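Side-chain contacts in thermophilic dibenzothiophene desulfurization enzyme C (PDB 5XDC), which probably catalyses the FMNH2- and oxygen-dependent oxidation of dibenzothiophene to its 5-oxide and on to the 5,5-dioxide: residues L18-A21 with T22-K26; G39-K43 with A44-A48; A99-D102 with L103-P107; V220-P224 with D225-G229. One frame throughout, in Å; residues are numbered along the deposited sequence.

Contact 1 (L18-A21 with T22-K26); sequences LDVA and TELAK
Thr22 and Leu18 meet one turn apart on the alpha-helix 16-38, in the helical N-terminal domain of this acyl-CoA dehydrogenase-like fold. Leu18 O is gripped twice by the same residue. Thr22 N gives it the regular i to i+4 helix bond, and Thr22 OG1 donates a second one at 3.0 Å. The two donors come from opposite faces of the carbonyl plane, the hydroxyl tilted 34° from it. The first torsion of Thr22 (chi1 -68°) makes this possible: OG1 lies beside its own backbone N, turned back along the helix, while CG2 takes the position anti to that N. Threonine suits a partly exposed place on a helix for this reason, since its hydroxyl can be satisfied by the preceding turn.

Three further backbone bonds, from Glu23 N to Asp19 O, Leu24 N to Val20 O and Ala25 N to Ala21 O, continue the regular helix. The outer shell divides by face. Ala21 and Ala25, both buried and small, let helix 70-83 come close, where they meet Ala76 and Ala83, and Thr22 touches Glu79 on the same helix. Val20 and Leu24 pack against helix 43-52 and rest on Ser52, with Leu54 beyond it touching both. Asp19 and Glu23 are charged and exposed, as befits the solvent side.

Between the two branched residues the packing is light. Val20 CG1 reaches Leu24 CD1 at 4.3 Å, while Leu24 CG stands 3.5 Å from Val20 O.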
ATOM      1  N   LEU B  18      -7.625  -7.810  34.794  1.00 24.51           N
ATOM      2  CA  LEU B  18      -6.698  -7.210  33.843  1.00 20.37           C
ATOM      3  C   LEU B  18      -5.385  -6.819  34.508  1.00 26.02           C
ATOM      4  O   LEU B  18      -4.329  -6.925  33.883  1.00 23.77           O
ATOM      5  CB  LEU B  18      -7.349  -6.001  33.171  1.00 27.04           C
ATOM      6  CG  LEU B  18      -8.597  -6.329  32.343  1.00 37.25           C
ATOM      7  CD1 LEU B  18      -9.200  -5.050  31.796  1.00 42.41           C
ATOM      8  CD2 LEU B  18      -8.274  -7.302  31.203  1.00 31.76           C
ATOM      9  N   ASP B  19      -5.419  -6.383  35.771  1.00 22.68           N
ATOM     10  CA  ASP B  19      -4.172  -6.149  36.495  1.00 22.30           C
ATOM     11  C   ASP B  19      -3.358  -7.434  36.632  1.00 15.30           C
ATOM     12  O   ASP B  19      -2.133  -7.418  36.497  1.00 24.94           O
ATOM     13  CB  ASP B  19      -4.464  -5.579  37.882  1.00 25.05           C
ATOM     14  CG  ASP B  19      -5.061  -4.183  37.834  1.00 37.37           C
ATOM     15  OD1 ASP B  19      -5.020  -3.550  36.763  1.00 31.13           O
ATOM     16  OD2 ASP B  19      -5.552  -3.719  38.886  1.00 35.58           O
ATOM     17  N   VAL B  20      -4.022  -8.549  36.934  1.00 18.83           N
ATOM     18  CA  VAL B  20      -3.310  -9.818  37.060  1.00 18.20           C
ATOM     19  C   VAL B  20      -2.656 -10.187  35.740  1.00 17.71           C
ATOM     20  O   VAL B  20      -1.500 -10.613  35.706  1.00 19.05           O
ATOM     21  CB  VAL B  20      -4.268 -10.917  37.542  1.00 17.41           C
ATOM     22  CG1 VAL B  20      -3.601 -12.298  37.484  1.00 20.31           C
ATOM     23  CG2 VAL B  20      -4.714 -10.607  38.972  1.00 25.60           C
ATOM     24  N   ALA B  21      -3.382 -10.024  34.635  1.00 19.90           N
ATOM     25  CA  ALA B  21      -2.813 -10.337  33.324  1.00 19.79           C
ATOM     26  C   ALA B  21      -1.634  -9.425  33.004  1.00 17.62           C
ATOM     27  O   ALA B  21      -0.611  -9.874  32.465  1.00 17.58           O
ATOM     28  CB  ALA B  21      -3.894 -10.226  32.246  1.00 21.19           C
ATOM     29  N   THR B  22      -1.757  -8.137  33.335  1.00 20.10           N
ATOM     30  CA  THR B  22      -0.671  -7.194  33.099  1.00 19.40           C
ATOM     31  C   THR B  22       0.578  -7.600  33.865  1.00 20.99           C
ATOM     32  O   THR B  22       1.692  -7.547  33.326  1.00 20.05           O
ATOM     33  CB  THR B  22      -1.117  -5.778  33.481  1.00 22.81           C
ATOM     34  OG1 THR B  22      -2.114  -5.330  32.561  1.00 23.29           O
ATOM     35  CG2 THR B  22       0.044  -4.792  33.449  1.00 31.42           C
ATOM     36  N   GLU B  23       0.416  -8.007  35.128  0.53 19.50           N
ATOM     37  CA  GLU B  23       1.568  -8.437  35.913  0.53 21.53           C
ATOM     38  C   GLU B  23       2.165  -9.718  35.349  0.53 17.77           C
ATOM     39  O   GLU B  23       3.391  -9.850  35.270  0.53 20.31           O
ATOM     40  CB  GLU B  23       1.174  -8.627  37.380  0.53 25.01           C
ATOM     41  CG  GLU B  23       2.340  -9.016  38.285  0.53 19.79           C
ATOM     42  CD  GLU B  23       3.550  -8.112  38.125  0.53 32.62           C
ATOM     43  OE1 GLU B  23       4.634  -8.614  37.742  0.53 29.59           O
ATOM     44  OE2 GLU B  23       3.415  -6.898  38.375  0.53 35.41           O
ATOM     45  N   LEU B  24       1.323 -10.675  34.944  1.00 18.89           N
ATOM     46  CA  LEU B  24       1.839 -11.877  34.289  1.00 17.64           C
ATOM     47  C   LEU B  24       2.674 -11.505  33.060  1.00 18.77           C
ATOM     48  O   LEU B  24       3.802 -11.985  32.889  1.00 18.40           O
ATOM     49  CB  LEU B  24       0.691 -12.804  33.893  1.00 19.85           C
ATOM     50  CG  LEU B  24       0.054 -13.643  35.001  1.00 17.35           C
ATOM     51  CD1 LEU B  24      -1.227 -14.248  34.488  1.00 19.35           C
ATOM     52  CD2 LEU B  24       0.994 -14.729  35.470  1.00 25.65           C
ATOM     53  N   ALA B  25       2.132 -10.633  32.206  1.00 20.11           N
ATOM     54  CA  ALA B  25       2.829 -10.225  30.986  1.00 17.82           C
ATOM     55  C   ALA B  25       4.167  -9.560  31.298  1.00 18.87           C
ATOM     56  O   ALA B  25       5.169  -9.792  30.608  1.00 17.50           O
ATOM     57  CB  ALA B  25       1.930  -9.284  30.190  1.00 18.33           C
ATOM     58  N   LYS B  26       4.195  -8.715  32.329  1.00 18.23           N
ATOM     59  CA  LYS B  26       5.441  -8.123  32.801  1.00 20.71           C
ATOM     60  C   LYS B  26       6.498  -9.188  33.076  1.00 21.37           C
ATOM     61  O   LYS B  26       7.644  -9.075  32.627  1.00 20.83           O
ATOM     62  CB  LYS B  26       5.144  -7.308  34.062  1.00 22.39           C
ATOM     63  CG  LYS B  26       6.171  -6.260  34.434  1.00 39.10           C
ATOM     64  CD  LYS B  26       5.595  -5.205  35.403  1.00 42.80           C
ATOM     65  CE  LYS B  26       4.278  -4.604  34.868  1.00 49.86           C
ATOM     66  NZ  LYS B  26       3.920  -3.254  35.400  1.00 63.13           N
TER

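Contact 2 (G39-K43 with A44-A48); sequences GGTPK and AERDA
Lys43 and Asp47 span the first turn of helix 43-52. Pro42 before them is the N-cap residue and the centre of an inverse gamma turn; a ring with no N-H suits this place. Ala44, small and exposed, suits the helix start. Glu45 bends at chi2 (72°), bringing OE1 to 3.5 Å from Pro42 CB. Arg46 N bonds to Pro42 O at 2.9 Å, and Arg46 CG packs on that same oxygen. Its guanidinium group leaves the turn for a salt bridge with Asp164 and a cation-pi contact with Phe123. Asp47 N donates to Lys43 O, and its carboxylate receives Lys43 NZ on the syn lone pair of OD1 at 2.8 Å. The lysine chain runs one turn forward, bent at chi2 (59°), with CE 3.2 Å from Asp47 OD2. Lys43 also bridges to Asp164, and Asp47 to Arg50. An alanine in place of Asp47 would probably take one carboxylate from Lys43 and from Arg50. The carboxylates of Asp47 and Asp164 probably offset much of the positive charge gathered here, including the close Lys43-Arg50 pair, which is likely to favour the ionised forms.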
ATOM      1  N   GLY B  39      12.280 -23.086  22.239  1.00 20.38           N
ATOM      2  CA  GLY B  39      11.078 -23.796  21.877  1.00 19.72           C
ATOM      3  C   GLY B  39      10.621 -24.632  23.056  1.00 15.23           C
ATOM      4  O   GLY B  39      10.930 -24.339  24.219  1.00 20.26           O
ATOM      5  N   GLY B  40       9.883 -25.684  22.761  1.00 18.76           N
ATOM      6  CA  GLY B  40       9.473 -26.553  23.852  1.00 20.62           C
ATOM      7  C   GLY B  40       8.369 -25.948  24.707  1.00 21.34           C
ATOM      8  O   GLY B  40       7.696 -24.979  24.335  1.00 22.34           O
ATOM      9  N   THR B  41       8.194 -26.541  25.891  1.00 18.04           N
ATOM     10  CA  THR B  41       7.018 -26.273  26.703  1.00 17.07           C
ATOM     11  C   THR B  41       7.352 -25.265  27.791  1.00 21.02           C
ATOM     12  O   THR B  41       8.248 -25.527  28.612  1.00 20.56           O
ATOM     13  CB  THR B  41       6.510 -27.575  27.314  1.00 17.46           C
ATOM     14  OG1 THR B  41       6.265 -28.524  26.263  1.00 19.72           O
ATOM     15  CG2 THR B  41       5.223 -27.345  28.107  1.00 19.48           C
ATOM     16  N   PRO B  42       6.681 -24.127  27.850  1.00 17.06           N
ATOM     17  CA  PRO B  42       6.950 -23.128  28.899  1.00 18.32           C
ATOM     18  C   PRO B  42       6.202 -23.463  30.182  1.00 18.64           C
ATOM     19  O   PRO B  42       5.248 -22.805  30.591  1.00 18.88           O
ATOM     20  CB  PRO B  42       6.454 -21.834  28.248  1.00 18.04           C
ATOM     21  CG  PRO B  42       5.297 -22.284  27.443  1.00 17.71           C
ATOM     22  CD  PRO B  42       5.647 -23.652  26.908  1.00 16.95           C
ATOM     23  N   LYS B  43       6.645 -24.541  30.820  1.00 17.36           N
ATOM     24  CA  LYS B  43       5.907 -25.116  31.940  1.00 19.32           C
ATOM     25  C   LYS B  43       5.788 -24.123  33.092  1.00 17.19           C
ATOM     26  O   LYS B  43       4.713 -23.959  33.679  1.00 18.46           O
ATOM     27  CB  LYS B  43       6.606 -26.403  32.384  1.00 20.75           C
ATOM     28  CG  LYS B  43       6.110 -26.995  33.691  1.00 21.60           C
ATOM     29  CD  LYS B  43       4.655 -27.329  33.626  1.00 19.56           C
ATOM     30  CE  LYS B  43       4.230 -28.132  34.861  1.00 25.51           C
ATOM     31  NZ  LYS B  43       2.750 -28.211  34.994  1.00 23.01           N
ATOM     32  N   ALA B  44       6.885 -23.448  33.439  1.00 15.56           N
ATOM     33  CA  ALA B  44       6.843 -22.524  34.569  1.00 19.79           C
ATOM     34  C   ALA B  44       5.812 -21.433  34.341  1.00 23.31           C
ATOM     35  O   ALA B  44       5.058 -21.069  35.253  1.00 20.02           O
ATOM     36  CB  ALA B  44       8.214 -21.900  34.798  1.00 20.98           C
ATOM     37  N   GLU B  45       5.761 -20.914  33.116  1.00 17.63           N
ATOM     38  CA  GLU B  45       4.854 -19.826  32.797  1.00 17.38           C
ATOM     39  C   GLU B  45       3.414 -20.320  32.741  1.00 15.79           C
ATOM     40  O   GLU B  45       2.493 -19.615  33.171  1.00 15.38           O
ATOM     41  CB  GLU B  45       5.281 -19.192  31.470  1.00 17.34           C
ATOM     42  CG  GLU B  45       6.582 -18.406  31.546  1.00 18.91           C
ATOM     43  CD  GLU B  45       7.823 -19.276  31.679  1.00 18.98           C
ATOM     44  OE1 GLU B  45       7.831 -20.418  31.156  1.00 18.94           O
ATOM     45  OE2 GLU B  45       8.806 -18.797  32.301  1.00 20.17           O
ATOM     46  N   ARG B  46       3.200 -21.527  32.211  1.00 15.03           N
ATOM     47  CA  ARG B  46       1.875 -22.127  32.256  1.00 13.79           C
ATOM     48  C   ARG B  46       1.411 -22.293  33.703  1.00 19.13           C
ATOM     49  O   ARG B  46       0.245 -22.044  34.017  1.00 16.10           O
ATOM     50  CB  ARG B  46       1.876 -23.467  31.514  1.00 16.50           C
ATOM     51  CG  ARG B  46       2.032 -23.332  29.984  1.00 16.86           C
ATOM     52  CD  ARG B  46       2.191 -24.685  29.319  1.00 17.68           C
ATOM     53  NE  ARG B  46       1.046 -25.549  29.594  1.00 16.21           N
ATOM     54  CZ  ARG B  46      -0.084 -25.563  28.887  1.00 14.80           C
ATOM     55  NH1 ARG B  46      -0.222 -24.772  27.825  1.00 17.82           N
ATOM     56  NH2 ARG B  46      -1.082 -26.355  29.230  1.00 17.17           N
ATOM     57  N   ASP B  47       2.317 -22.680  34.603  1.00 18.48           N
ATOM     58  CA  ASP B  47       1.927 -22.815  36.008  1.00 18.10           C
ATOM     59  C   ASP B  47       1.642 -21.455  36.645  1.00 17.64           C
ATOM     60  O   ASP B  47       0.742 -21.334  37.484  1.00 18.48           O
ATOM     61  CB  ASP B  47       3.008 -23.562  36.795  1.00 17.44           C
ATOM     62  CG  ASP B  47       3.038 -25.062  36.496  1.00 18.50           C
ATOM     63  OD1 ASP B  47       2.079 -25.597  35.901  1.00 18.57           O
ATOM     64  OD2 ASP B  47       4.038 -25.722  36.885  1.00 23.34           O
ATOM     65  N   ALA B  48       2.377 -20.410  36.260  1.00 15.15           N
ATOM     66  CA  ALA B  48       2.037 -19.075  36.743  1.00 18.50           C
ATOM     67  C   ALA B  48       0.631 -18.679  36.307  1.00 17.27           C
ATOM     68  O   ALA B  48      -0.115 -18.059  37.073  1.00 17.33           O
ATOM     69  CB  ALA B  48       3.057 -18.049  36.253  1.00 18.93           C
TER

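Contact 3 (A99-D102 with L103-P107); sequences AYVD and LFASP
Tyr100 and Phe104 pair their rings in an offset stack on the last turn of helix 85-104, in the helical N-terminal domain of the acyl-CoA dehydrogenase-like fold. The centroids are 4.4 Å apart and the planes 21° from parallel. From CB, the tyrosine chain leaves with CG anti to the backbone N (chi1 -166°), which carries the ring along the helix toward the next turn. CG only just reaches Phe104 CD2. Tyr100 CD1 faces Phe104 CD2 and Tyr100 CD2 faces Phe104 CE2, both loosely. Farther out, Tyr100 CE1 closes on Phe104 CD2 at 3.6 Å, and Tyr100 CE2 and CZ come equally close to Phe104 CE2. At the tip, OH lies over one face of the Phe104 ring, near its rim. The edge of that ring takes Tyr100 O in its plane, 3.4 Å from Phe104 CD2. Phe171 and Trp247 add edge-to-face partners to Tyr100, so a flat aromatic suits this buried place, near the FMN-binding residues Asn126 and Ser129. A leucine in place of Tyr100 would probably leave the face of Phe104 without its stacking partner and its ring freer to turn.

Beyond the stack the helix ends. Phe104 N makes only weak bonds, whereas Ala105 N holds Val101 O at 2.7 Å. A water bridges the end, donating to Asp102 O at 2.8 Å and to Ala105 O at 2.7 Å.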
ATOM      1  N   ALA B  99     -14.795 -22.385  25.219  1.00 13.48           N
ATOM      2  CA  ALA B  99     -16.017 -21.991  24.532  1.00 14.19           C
ATOM      3  C   ALA B  99     -16.689 -23.179  23.869  1.00 15.49           C
ATOM      4  O   ALA B  99     -17.915 -23.316  23.928  1.00 14.32           O
ATOM      5  CB  ALA B  99     -15.717 -20.903  23.503  1.00 13.10           C
ATOM      6  N   TYR B 100     -15.913 -24.047  23.213  1.00 12.88           N
ATOM      7  CA  TYR B 100     -16.504 -25.220  22.589  1.00 12.73           C
ATOM      8  C   TYR B 100     -17.199 -26.085  23.633  1.00 10.99           C
ATOM      9  O   TYR B 100     -18.334 -26.528  23.436  1.00 15.38           O
ATOM     10  CB  TYR B 100     -15.437 -26.028  21.839  1.00 13.99           C
ATOM     11  CG  TYR B 100     -16.055 -27.043  20.925  1.00 12.94           C
ATOM     12  CD1 TYR B 100     -16.506 -28.277  21.409  1.00 14.29           C
ATOM     13  CD2 TYR B 100     -16.250 -26.764  19.580  1.00 13.70           C
ATOM     14  CE1 TYR B 100     -17.104 -29.189  20.569  1.00 14.67           C
ATOM     15  CE2 TYR B 100     -16.840 -27.671  18.735  1.00 14.08           C
ATOM     16  CZ  TYR B 100     -17.284 -28.886  19.233  1.00 14.86           C
ATOM     17  OH  TYR B 100     -17.881 -29.786  18.395  1.00 16.03           O
ATOM     18  N   VAL B 101     -16.524 -26.331  24.749  1.00 12.79           N
ATOM     19  CA  VAL B 101     -17.123 -27.132  25.813  1.00 14.47           C
ATOM     20  C   VAL B 101     -18.411 -26.485  26.297  1.00 15.93           C
ATOM     21  O   VAL B 101     -19.445 -27.150  26.445  1.00 16.43           O
ATOM     22  CB  VAL B 101     -16.124 -27.322  26.963  1.00 12.53           C
ATOM     23  CG1 VAL B 101     -16.825 -27.966  28.176  1.00 17.95           C
ATOM     24  CG2 VAL B 101     -14.937 -28.171  26.523  1.00 12.60           C
ATOM     25  N   ASP B 102     -18.369 -25.174  26.553  1.00 15.29           N
ATOM     26  CA  ASP B 102     -19.541 -24.497  27.096  1.00 14.44           C
ATOM     27  C   ASP B 102     -20.716 -24.541  26.127  1.00 19.16           C
ATOM     28  O   ASP B 102     -21.873 -24.607  26.562  1.00 17.36           O
ATOM     29  CB  ASP B 102     -19.218 -23.055  27.441  1.00 16.99           C
ATOM     30  CG  ASP B 102     -20.233 -22.457  28.394  1.00 19.88           C
ATOM     31  OD1 ASP B 102     -20.176 -22.806  29.585  1.00 20.52           O
ATOM     32  OD2 ASP B 102     -21.077 -21.664  27.945  1.00 18.79           O
ATOM     33  N   LEU B 103     -20.450 -24.501  24.818  1.00 14.06           N
ATOM     34  CA  LEU B 103     -21.512 -24.435  23.828  1.00 18.40           C
ATOM     35  C   LEU B 103     -22.135 -25.790  23.524  1.00 18.64           C
ATOM     36  O   LEU B 103     -23.245 -25.831  22.988  1.00 19.45           O
ATOM     37  CB  LEU B 103     -20.979 -23.834  22.523  1.00 18.67           C
ATOM     38  CG  LEU B 103     -20.632 -22.351  22.589  1.00 15.98           C
ATOM     39  CD1 LEU B 103     -19.780 -21.967  21.368  1.00 15.01           C
ATOM     40  CD2 LEU B 103     -21.906 -21.499  22.656  1.00 21.02           C
ATOM     41  N   PHE B 104     -21.441 -26.891  23.828  1.00 17.54           N
ATOM     42  CA  PHE B 104     -21.914 -28.226  23.493  1.00 17.67           C
ATOM     43  C   PHE B 104     -22.131 -29.133  24.696  1.00 19.22           C
ATOM     44  O   PHE B 104     -22.882 -30.109  24.575  1.00 22.37           O
ATOM     45  CB  PHE B 104     -20.933 -28.914  22.531  1.00 18.35           C
ATOM     46  CG  PHE B 104     -21.021 -28.410  21.123  1.00 18.90           C
ATOM     47  CD1 PHE B 104     -21.950 -28.931  20.243  1.00 20.83           C
ATOM     48  CD2 PHE B 104     -20.186 -27.403  20.687  1.00 18.57           C
ATOM     49  CE1 PHE B 104     -22.034 -28.467  18.959  1.00 23.22           C
ATOM     50  CE2 PHE B 104     -20.275 -26.925  19.398  1.00 19.47           C
ATOM     51  CZ  PHE B 104     -21.192 -27.463  18.534  1.00 20.26           C
ATOM     52  N   ALA B 105     -21.517 -28.845  25.839  1.00 19.69           N
ATOM     53  CA  ALA B 105     -21.658 -29.706  27.005  1.00 15.60           C
ATOM     54  C   ALA B 105     -23.056 -29.584  27.597  1.00 23.65           C
ATOM     55  O   ALA B 105     -23.726 -28.557  27.471  1.00 19.34           O
ATOM     56  CB  ALA B 105     -20.614 -29.356  28.061  1.00 17.97           C
ATOM     57  N   SER B 106     -23.503 -30.660  28.235  1.00 18.96           N
ATOM     58  CA  SER B 106     -24.761 -30.628  28.952  1.00 26.04           C
ATOM     59  C   SER B 106     -24.608 -29.849  30.254  1.00 22.30           C
ATOM     60  O   SER B 106     -23.503 -29.705  30.785  1.00 20.75           O
ATOM     61  CB  SER B 106     -25.220 -32.047  29.265  1.00 24.50           C
ATOM     62  OG  SER B 106     -24.411 -32.589  30.285  1.00 23.35           O
ATOM     63  N   PRO B 107     -25.720 -29.355  30.814  1.00 26.19           N
ATOM     64  CA  PRO B 107     -25.633 -28.753  32.150  1.00 27.08           C
ATOM     65  C   PRO B 107     -25.036 -29.692  33.182  1.00 20.33           C
ATOM     66  O   PRO B 107     -24.264 -29.256  34.041  1.00 24.35           O
ATOM     67  CB  PRO B 107     -27.096 -28.396  32.463  1.00 31.29           C
ATOM     68  CG  PRO B 107     -27.728 -28.238  31.140  1.00 37.88           C
ATOM     69  CD  PRO B 107     -27.073 -29.251  30.251  1.00 32.20           C
TER
HETATM   70  O   HOH W   1     -24.160 -26.193  26.205  1.00 26.43           O

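Contact 4 (V220-P224 with D225-G229); sequences VVVYP and DELLG
Tyr223 and Glu226 hold the tight part of this contact, a type I beta turn where the chain leaves strand 220-222 of the middle-domain beta-sheet. Glu226 N closes the turn on Tyr223 O at 2.9 Å. The glutamate chain, extended beyond CG, brings OE1 back to Tyr223 N in a nearly straight bond of 3.0 Å (N-H...O 171°), so the two residues hold each other through both a side chain and the backbone. The donor stands above the carboxylate plane, 35° out of it. The tyrosine ring and the carboxylate run side by side, pointing the same way with their planes 41° apart, and OE1 lies 3.5 Å from Tyr223 CD2.

On the inner side Val222 packs on Ala187 and Ile189 of strand 184-190, and Leu227 on Tyr150 of strand 150-153, places that suit branched aliphatic residues. These two side chains meet at about a right angle, but the modelled Val222 rotamer is unusual (chi1 -15°), so the closeness of Val222 CG2 to Leu227 CD2, 3.5 Å, is doubtful.

The solvent side is looser. Tyr223, Pro224 and Asp225 are exposed; proline's restricted phi suits position i+1 of the turn, and Asp225 OD1 merely rests against Tyr223 CB at 3.5 Å. A weak bond from Leu227 N to Pro224 O (3.4 Å) overlaps the turn.

Glutamate fits its place because OE1 accepts the Tyr223 N-H among its bonds while OE2 forms a salt bridge with Arg193, whose positive charge probably helps keep the carboxylate ionised.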
ATOM      1  N   VAL B 220      -7.441 -45.231  21.815  1.00 16.76           N
ATOM      2  CA  VAL B 220      -7.832 -44.394  22.943  1.00 14.91           C
ATOM      3  C   VAL B 220      -9.337 -44.510  23.137  1.00 14.84           C
ATOM      4  O   VAL B 220     -10.115 -44.246  22.215  1.00 16.69           O
ATOM      5  CB  VAL B 220      -7.410 -42.935  22.702  1.00 16.76           C
ATOM      6  CG1 VAL B 220      -8.011 -42.006  23.715  1.00 17.89           C
ATOM      7  CG2 VAL B 220      -5.901 -42.844  22.776  1.00 14.94           C
ATOM      8  N   VAL B 221      -9.760 -44.919  24.329  1.00 16.19           N
ATOM      9  CA  VAL B 221     -11.189 -45.019  24.625  1.00 14.77           C
ATOM     10  C   VAL B 221     -11.658 -43.695  25.213  1.00 12.69           C
ATOM     11  O   VAL B 221     -11.065 -43.196  26.175  1.00 16.35           O
ATOM     12  CB  VAL B 221     -11.482 -46.178  25.590  1.00 14.80           C
ATOM     13  CG1 VAL B 221     -12.990 -46.309  25.789  1.00 15.91           C
ATOM     14  CG2 VAL B 221     -10.905 -47.469  25.070  1.00 18.36           C
ATOM     15  N   VAL B 222     -12.691 -43.098  24.616  1.00 16.28           N
ATOM     16  CA  VAL B 222     -13.360 -41.958  25.233  1.00 16.69           C
ATOM     17  C   VAL B 222     -14.759 -42.398  25.646  1.00 12.85           C
ATOM     18  O   VAL B 222     -15.500 -43.017  24.863  1.00 13.99           O
ATOM     19  CB  VAL B 222     -13.353 -40.690  24.350  1.00 29.48           C
ATOM     20  CG1 VAL B 222     -12.366 -40.778  23.213  1.00 27.67           C
ATOM     21  CG2 VAL B 222     -14.713 -40.257  23.896  1.00 33.41           C
ATOM     22  N   TYR B 223     -15.089 -42.111  26.879  1.00 15.52           N
ATOM     23  CA  TYR B 223     -16.251 -42.659  27.552  1.00 16.22           C
ATOM     24  C   TYR B 223     -17.455 -41.763  27.331  1.00 19.16           C
ATOM     25  O   TYR B 223     -17.314 -40.591  26.949  1.00 17.93           O
ATOM     26  CB  TYR B 223     -15.945 -42.820  29.038  1.00 17.54           C
ATOM     27  CG  TYR B 223     -14.732 -43.707  29.265  1.00 15.82           C
ATOM     28  CD1 TYR B 223     -14.759 -45.050  28.901  1.00 15.82           C
ATOM     29  CD2 TYR B 223     -13.558 -43.197  29.787  1.00 14.99           C
ATOM     30  CE1 TYR B 223     -13.641 -45.864  29.084  1.00 14.21           C
ATOM     31  CE2 TYR B 223     -12.438 -44.003  29.971  1.00 18.96           C
ATOM     32  CZ  TYR B 223     -12.493 -45.331  29.607  1.00 17.24           C
ATOM     33  OH  TYR B 223     -11.378 -46.127  29.788  1.00 17.92           O
ATOM     34  N   PRO B 224     -18.665 -42.288  27.528  1.00 16.93           N
ATOM     35  CA  PRO B 224     -19.842 -41.531  27.088  1.00 16.57           C
ATOM     36  C   PRO B 224     -20.019 -40.232  27.829  1.00 15.21           C
ATOM     37  O   PRO B 224     -20.587 -39.288  27.258  1.00 19.05           O
ATOM     38  CB  PRO B 224     -21.000 -42.508  27.344  1.00 19.76           C
ATOM     39  CG  PRO B 224     -20.348 -43.859  27.309  1.00 18.05           C
ATOM     40  CD  PRO B 224     -19.035 -43.642  27.977  1.00 15.80           C
ATOM     41  N   ASP B 225     -19.544 -40.136  29.070  1.00 14.38           N
ATOM     42  CA  ASP B 225     -19.707 -38.903  29.827  1.00 14.26           C
ATOM     43  C   ASP B 225     -18.692 -37.846  29.417  1.00 21.27           C
ATOM     44  O   ASP B 225     -18.745 -36.726  29.938  1.00 18.23           O
ATOM     45  CB  ASP B 225     -19.629 -39.169  31.341  1.00 20.56           C
ATOM     46  CG  ASP B 225     -18.319 -39.804  31.776  1.00 22.44           C
ATOM     47  OD1 ASP B 225     -17.768 -40.621  31.019  1.00 20.81           O
ATOM     48  OD2 ASP B 225     -17.853 -39.497  32.895  1.00 21.90           O
ATOM     49  N   GLU B 226     -17.791 -38.170  28.484  1.00 18.46           N
ATOM     50  CA  GLU B 226     -16.801 -37.220  27.985  1.00 16.97           C
ATOM     51  C   GLU B 226     -17.164 -36.659  26.616  1.00 14.38           C
ATOM     52  O   GLU B 226     -16.530 -35.695  26.168  1.00 15.92           O
ATOM     53  CB  GLU B 226     -15.422 -37.900  27.928  1.00 14.42           C
ATOM     54  CG  GLU B 226     -14.948 -38.372  29.294  1.00 12.83           C
ATOM     55  CD  GLU B 226     -13.702 -39.260  29.260  1.00 17.40           C
ATOM     56  OE1 GLU B 226     -13.513 -40.009  28.272  1.00 16.28           O
ATOM     57  OE2 GLU B 226     -12.926 -39.197  30.242  1.00 19.96           O
ATOM     58  N   LEU B 227     -18.141 -37.249  25.942  1.00 16.36           N
ATOM     59  CA  LEU B 227     -18.570 -36.791  24.633  1.00 16.79           C
ATOM     60  C   LEU B 227     -19.312 -35.464  24.723  1.00 21.08           C
ATOM     61  O   LEU B 227     -20.092 -35.216  25.652  1.00 18.09           O
ATOM     62  CB  LEU B 227     -19.455 -37.845  23.987  1.00 18.63           C
ATOM     63  CG  LEU B 227     -18.737 -39.178  23.787  1.00 20.04           C
ATOM     64  CD1 LEU B 227     -19.738 -40.258  23.462  1.00 25.64           C
ATOM     65  CD2 LEU B 227     -17.729 -39.054  22.688  1.00 22.85           C
ATOM     66  N   LEU B 228     -19.051 -34.604  23.745  1.00 16.04           N
ATOM     67  CA  LEU B 228     -19.656 -33.281  23.665  1.00 16.66           C
ATOM     68  C   LEU B 228     -20.721 -33.338  22.583  1.00 19.63           C
ATOM     69  O   LEU B 228     -20.414 -33.329  21.384  1.00 19.01           O
ATOM     70  CB  LEU B 228     -18.600 -32.226  23.368  1.00 15.27           C
ATOM     71  CG  LEU B 228     -17.543 -32.095  24.454  1.00 15.70           C
ATOM     72  CD1 LEU B 228     -16.354 -31.285  23.949  1.00 20.19           C
ATOM     73  CD2 LEU B 228     -18.156 -31.477  25.698  1.00 15.79           C
ATOM     74  N   GLY B 229     -21.980 -33.416  23.010  1.00 16.65           N
ATOM     75  CA  GLY B 229     -23.073 -33.582  22.081  1.00 21.20           C
ATOM     76  C   GLY B 229     -23.063 -34.955  21.442  1.00 18.42           C
ATOM     77  O   GLY B 229     -22.370 -35.887  21.872  1.00 21.50           O
TER

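How the contacts relate
All four contacts are local and follow one another in series, so none encloses or crosses another. Contact 1 lies within helix 16-38. Contact 2 turns the chain from that helix into helix 43-52, and the two touch where Leu24 CD2 packs 3.9 Å from Ala48 O. Contact 3 ends helix 85-104, still in the N-terminal helical domain, its nearest atoms about 14 Å from those of contact 2. Contact 4 comes much later, at the turn after strand 220-222, yet it returns to contact 3: Leu228 lies against Tyr100, Val101, Phe104 and Ala105. Through that leucine the loop after the strand is tied to the helical domain.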